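Local coordinates for protein transcriptional activator, putative (Pyrococcus furiosus, PDB 1RTW) that is of unknown function but belongs to the all-helical TENA/THI-4/PQQC family and may be a transcriptional activator, at residues Phe122-Tyr133 and Phe161-Leu172. Residues are numbered along the deposited sequence; the frame is centred on the assembly and turned at random.
Sequences FTALYCEEKAYY and FGEYVKRIEKIL
Ile168 drops as a knob among Phe122, Leu125, Tyr126 and Glu129, and its two branches divide the work. Ile168 CG2, anti to the backbone N, lies 3.5 Å from Phe122 CE2, while Ile168 CD1, on the other branch, meets Glu129 CG at 3.7 Å. Tyr126 returns the interlock, sitting among Val165, Ile168, Glu169 and Leu172, with Leu172 CD2 3.5 Å from Tyr126 CD2. Knobs thus enter holes from both helices, which run nearly antiparallel (150°) with axes 9.6 Å apart at closest approach. Toward one end, Gly162 CA stands over a face of the Tyr133 ring, 3.8 Å from its centroid and 23° off the normal, a CH-pi contact that brings ring and backbone together. At the polar edge, Tyr164 OH donates to Glu129 OE2 (2.6 Å), reaching the anti side of the carboxylate 15° out of its plane; Glu129 bends at chi2 to present that oxygen at the Tyr164 ring edge. Glu129 OE1 lies close to a phosphate ion, probably from the crystallisation liquor, which may mark a pocket. Helix 33-60 touches Tyr164 through Met54, helix 66-89 packs on Phe161 and Tyr164, and helix 2-8 touches Tyr126 and Glu169, embedding the pair in the all-helical bundle.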
loop_
_atom_site.group_PDB
_atom_site.type_symbol
_atom_site.label_atom_id
_atom_site.label_comp_id
_atom_site.label_asym_id
_atom_site.label_seq_id
_atom_site.Cartn_x
_atom_site.Cartn_y
_atom_site.Cartn_z
ATOM N N PHE B 122 14.681 -0.489 -3.560
ATOM C CA PHE B 122 16.020 -0.376 -3.005
ATOM C C PHE B 122 16.974 0.227 -4.033
ATOM O O PHE B 122 17.888 0.963 -3.673
ATOM C CB PHE B 122 16.524 -1.734 -2.503
ATOM C CG PHE B 122 17.510 -1.620 -1.372
ATOM C CD1 PHE B 122 17.069 -1.434 -0.073
ATOM C CD2 PHE B 122 18.877 -1.635 -1.612
ATOM C CE1 PHE B 122 17.972 -1.258 0.970
ATOM C CE2 PHE B 122 19.786 -1.462 -0.574
ATOM C CZ PHE B 122 19.332 -1.270 0.721
ATOM N N THR B 123 16.747 -0.066 -5.312
ATOM C CA THR B 123 17.578 0.495 -6.368
ATOM C C THR B 123 17.369 2.011 -6.382
ATOM O O THR B 123 18.334 2.778 -6.510
ATOM C CB THR B 123 17.235 -0.121 -7.763
ATOM O OG1 THR B 123 17.599 -1.503 -7.770
ATOM C CG2 THR B 123 17.994 0.564 -8.874
ATOM N N ALA B 124 16.120 2.449 -6.209
ATOM C CA ALA B 124 15.823 3.886 -6.191
ATOM C C ALA B 124 16.512 4.555 -4.998
ATOM O O ALA B 124 17.023 5.677 -5.113
ATOM C CB ALA B 124 14.320 4.130 -6.133
ATOM N N LEU B 125 16.541 3.851 -3.864
ATOM C CA LEU B 125 17.175 4.368 -2.665
ATOM C C LEU B 125 18.661 4.605 -2.932
ATOM O O LEU B 125 19.168 5.699 -2.702
ATOM C CB LEU B 125 17.004 3.399 -1.495
ATOM C CG LEU B 125 17.764 3.804 -0.220
ATOM C CD1 LEU B 125 17.170 5.086 0.348
ATOM C CD2 LEU B 125 17.673 2.703 0.790
ATOM N N TYR B 126 19.338 3.580 -3.445
ATOM C CA TYR B 126 20.762 3.667 -3.756
ATOM C C TYR B 126 21.059 4.865 -4.635
ATOM O O TYR B 126 21.922 5.679 -4.318
ATOM C CB TYR B 126 21.247 2.398 -4.479
ATOM C CG TYR B 126 22.698 2.473 -4.913
ATOM C CD1 TYR B 126 23.704 2.753 -3.991
ATOM C CD2 TYR B 126 23.059 2.299 -6.248
ATOM C CE1 TYR B 126 25.027 2.860 -4.381
ATOM C CE2 TYR B 126 24.390 2.399 -6.656
ATOM C CZ TYR B 126 25.369 2.683 -5.713
ATOM O OH TYR B 126 26.690 2.804 -6.090
ATOM N N CYS B 127 20.347 4.943 -5.751
ATOM C CA CYS B 127 20.509 6.025 -6.707
ATOM C C CYS B 127 20.425 7.408 -6.054
ATOM O O CYS B 127 21.323 8.225 -6.209
ATOM C CB CYS B 127 19.462 5.879 -7.812
ATOM S SG CYS B 127 19.589 7.074 -9.142
ATOM N N GLU B 128 19.352 7.654 -5.311
ATOM C CA GLU B 128 19.144 8.926 -4.615
ATOM C C GLU B 128 20.260 9.291 -3.625
ATOM O O GLU B 128 20.647 10.455 -3.510
ATOM C CB GLU B 128 17.804 8.877 -3.866
ATOM C CG GLU B 128 17.752 9.726 -2.576
ATOM C CD GLU B 128 16.954 9.074 -1.452
ATOM O OE1 GLU B 128 16.553 7.904 -1.571
ATOM O OE2 GLU B 128 16.707 9.731 -0.432
ATOM N N GLU B 129 20.717 8.310 -2.854
ATOM C CA GLU B 129 21.767 8.567 -1.868
ATOM C C GLU B 129 23.124 8.713 -2.524
ATOM O O GLU B 129 23.881 9.615 -2.195
ATOM C CB GLU B 129 21.805 7.461 -0.799
ATOM C CG GLU B 129 20.466 7.181 -0.105
ATOM C CD GLU B 129 19.929 8.368 0.690
ATOM O OE1 GLU B 129 20.016 9.494 0.195
ATOM O OE2 GLU B 129 19.381 8.185 1.795
ATOM N N LYS B 130 23.411 7.821 -3.468
ATOM C CA LYS B 130 24.676 7.828 -4.184
ATOM C C LYS B 130 24.819 9.107 -5.011
ATOM O O LYS B 130 25.910 9.683 -5.101
ATOM C CB LYS B 130 24.768 6.581 -5.063
ATOM C CG LYS B 130 25.982 6.506 -5.957
ATOM C CD LYS B 130 27.264 6.367 -5.175
ATOM C CE LYS B 130 28.437 6.182 -6.112
ATOM N NZ LYS B 130 29.720 6.213 -5.370
ATOM N N ALA B 131 23.712 9.574 -5.580
ATOM C CA ALA B 131 23.724 10.798 -6.370
ATOM C C ALA B 131 24.141 11.994 -5.518
ATOM O O ALA B 131 24.996 12.785 -5.924
ATOM C CB ALA B 131 22.363 11.052 -6.968
ATOM N N TYR B 132 23.550 12.117 -4.328
ATOM C CA TYR B 132 23.863 13.239 -3.450
ATOM C C TYR B 132 25.259 13.157 -2.861
ATOM O O TYR B 132 25.912 14.186 -2.644
ATOM C CB TYR B 132 22.811 13.380 -2.352
ATOM C CG TYR B 132 21.953 14.604 -2.527
ATOM C CD1 TYR B 132 21.540 15.351 -1.430
ATOM C CD2 TYR B 132 21.583 15.042 -3.801
ATOM C CE1 TYR B 132 20.779 16.517 -1.595
ATOM C CE2 TYR B 132 20.827 16.206 -3.975
ATOM C CZ TYR B 132 20.426 16.938 -2.871
ATOM O OH TYR B 132 19.669 18.083 -3.051
ATOM N N TYR B 133 25.723 11.933 -2.628
ATOM C CA TYR B 133 27.057 11.724 -2.087
ATOM C C TYR B 133 28.079 12.260 -3.087
ATOM O O TYR B 133 28.972 13.019 -2.719
ATOM C CB TYR B 133 27.299 10.240 -1.804
ATOM C CG TYR B 133 28.680 9.923 -1.262
ATOM C CD1 TYR B 133 29.225 10.650 -0.207
ATOM C CD2 TYR B 133 29.441 8.897 -1.817
ATOM C CE1 TYR B 133 30.501 10.364 0.282
ATOM C CE2 TYR B 133 30.715 8.596 -1.342
ATOM C CZ TYR B 133 31.244 9.329 -0.293
ATOM O OH TYR B 133 32.502 9.012 0.188
ATOM N N PHE B 161 28.338 9.525 5.827
ATOM C CA PHE B 161 27.343 9.367 4.775
ATOM C C PHE B 161 27.850 8.391 3.715
ATOM O O PHE B 161 27.096 7.560 3.224
ATOM C CB PHE B 161 27.003 10.708 4.125
ATOM C CG PHE B 161 25.746 10.675 3.312
ATOM C CD1 PHE B 161 24.512 10.775 3.936
ATOM C CD2 PHE B 161 25.792 10.532 1.931
ATOM C CE1 PHE B 161 23.331 10.730 3.200
ATOM C CE2 PHE B 161 24.622 10.486 1.182
ATOM C CZ PHE B 161 23.381 10.585 1.818
ATOM N N GLY B 162 29.136 8.492 3.385
ATOM C CA GLY B 162 29.730 7.612 2.400
ATOM C C GLY B 162 29.684 6.159 2.833
ATOM O O GLY B 162 29.600 5.252 2.004
ATOM N N GLU B 163 29.746 5.935 4.142
ATOM C CA GLU B 163 29.696 4.587 4.686
ATOM C C GLU B 163 28.273 4.065 4.545
ATOM O O GLU B 163 28.051 2.892 4.251
ATOM C CB GLU B 163 30.151 4.586 6.148
ATOM C CG GLU B 163 31.644 4.852 6.300
ATOM C CD GLU B 163 32.098 4.984 7.743
ATOM O OE1 GLU B 163 31.380 5.601 8.558
ATOM O OE2 GLU B 163 33.190 4.477 8.060
ATOM N N TYR B 164 27.319 4.963 4.748
ATOM C CA TYR B 164 25.905 4.661 4.624
ATOM C C TYR B 164 25.615 4.286 3.163
ATOM O O TYR B 164 24.907 3.316 2.891
ATOM C CB TYR B 164 25.097 5.885 5.076
ATOM C CG TYR B 164 23.662 5.928 4.603
ATOM C CD1 TYR B 164 22.771 4.902 4.915
ATOM C CD2 TYR B 164 23.198 7.000 3.834
ATOM C CE1 TYR B 164 21.461 4.937 4.475
ATOM C CE2 TYR B 164 21.884 7.050 3.387
ATOM C CZ TYR B 164 21.021 6.016 3.711
ATOM O OH TYR B 164 19.715 6.055 3.281
ATOM N N VAL B 165 26.209 5.029 2.230
ATOM C CA VAL B 165 26.038 4.764 0.807
ATOM C C VAL B 165 26.664 3.417 0.458
ATOM O O VAL B 165 26.067 2.613 -0.259
ATOM C CB VAL B 165 26.692 5.874 -0.062
ATOM C CG1 VAL B 165 26.722 5.462 -1.523
ATOM C CG2 VAL B 165 25.920 7.170 0.089
ATOM N N LYS B 166 27.859 3.173 0.989
ATOM C CA LYS B 166 28.573 1.924 0.747
ATOM C C LYS B 166 27.766 0.744 1.287
ATOM O O LYS B 166 27.724 -0.329 0.672
ATOM C CB LYS B 166 29.951 1.966 1.415
ATOM C CG LYS B 166 30.850 0.778 1.087
ATOM C CD LYS B 166 31.274 0.761 -0.381
ATOM C CE LYS B 166 32.160 1.954 -0.731
ATOM N NZ LYS B 166 33.405 1.995 0.090
ATOM N N ARG B 167 27.099 0.967 2.416
ATOM C CA ARG B 167 26.284 -0.054 3.058
ATOM C C ARG B 167 25.069 -0.399 2.191
ATOM O O ARG B 167 24.698 -1.570 2.087
ATOM C CB ARG B 167 25.850 0.410 4.449
ATOM C CG ARG B 167 25.282 -0.690 5.323
ATOM C CD ARG B 167 24.893 -0.170 6.709
ATOM N NE ARG B 167 24.327 -1.234 7.546
ATOM C CZ ARG B 167 23.649 -1.040 8.678
ATOM N NH1 ARG B 167 23.437 0.190 9.137
ATOM N NH2 ARG B 167 23.176 -2.081 9.355
ATOM N N ILE B 168 24.476 0.613 1.551
ATOM C CA ILE B 168 23.320 0.404 0.676
ATOM C C ILE B 168 23.775 -0.362 -0.566
ATOM O O ILE B 168 23.104 -1.291 -1.029
ATOM C CB ILE B 168 22.675 1.758 0.242
ATOM C CG1 ILE B 168 21.984 2.425 1.437
ATOM C CG2 ILE B 168 21.650 1.538 -0.852
ATOM C CD1 ILE B 168 21.630 3.870 1.199
ATOM N N GLU B 169 24.931 0.043 -1.080
ATOM C CA GLU B 169 25.536 -0.556 -2.258
ATOM C C GLU B 169 25.750 -2.058 -2.071
ATOM O O GLU B 169 25.347 -2.862 -2.914
ATOM C CB GLU B 169 26.872 0.136 -2.544
ATOM C CG GLU B 169 27.554 -0.289 -3.824
ATOM C CD GLU B 169 28.874 0.434 -4.058
ATOM O OE1 GLU B 169 28.932 1.677 -3.889
ATOM O OE2 GLU B 169 29.856 -0.247 -4.423
ATOM N N LYS B 170 26.356 -2.420 -0.943
ATOM C CA LYS B 170 26.642 -3.812 -0.621
ATOM C C LYS B 170 25.359 -4.639 -0.533
ATOM O O LYS B 170 25.320 -5.780 -1.009
ATOM C CB LYS B 170 27.435 -3.896 0.685
ATOM C CG LYS B 170 28.018 -5.264 0.979
ATOM C CD LYS B 170 28.875 -5.224 2.233
ATOM C CE LYS B 170 29.432 -6.602 2.584
ATOM N NZ LYS B 170 28.354 -7.586 2.886
ATOM N N ILE B 171 24.313 -4.058 0.059
ATOM C CA ILE B 171 23.021 -4.731 0.181
ATOM C C ILE B 171 22.372 -4.905 -1.190
ATOM O O ILE B 171 21.873 -5.988 -1.509
ATOM C CB ILE B 171 22.070 -3.953 1.119
ATOM C CG1 ILE B 171 22.604 -4.009 2.540
ATOM C CG2 ILE B 171 20.677 -4.552 1.084
ATOM C CD1 ILE B 171 21.880 -3.095 3.493
ATOM N N LEU B 172 22.378 -3.836 -1.988
ATOM C CA LEU B 172 21.812 -3.851 -3.337
ATOM C C LEU B 172 22.469 -4.903 -4.228
ATOM O O LEU B 172 21.793 -5.742 -4.822
ATOM C CB LEU B 172 21.984 -2.486 -4.004
ATOM C CG LEU B 172 21.470 -2.377 -5.441
ATOM C CD1 LEU B 172 19.951 -2.553 -5.459
ATOM C CD2 LEU B 172 21.869 -1.033 -6.039
#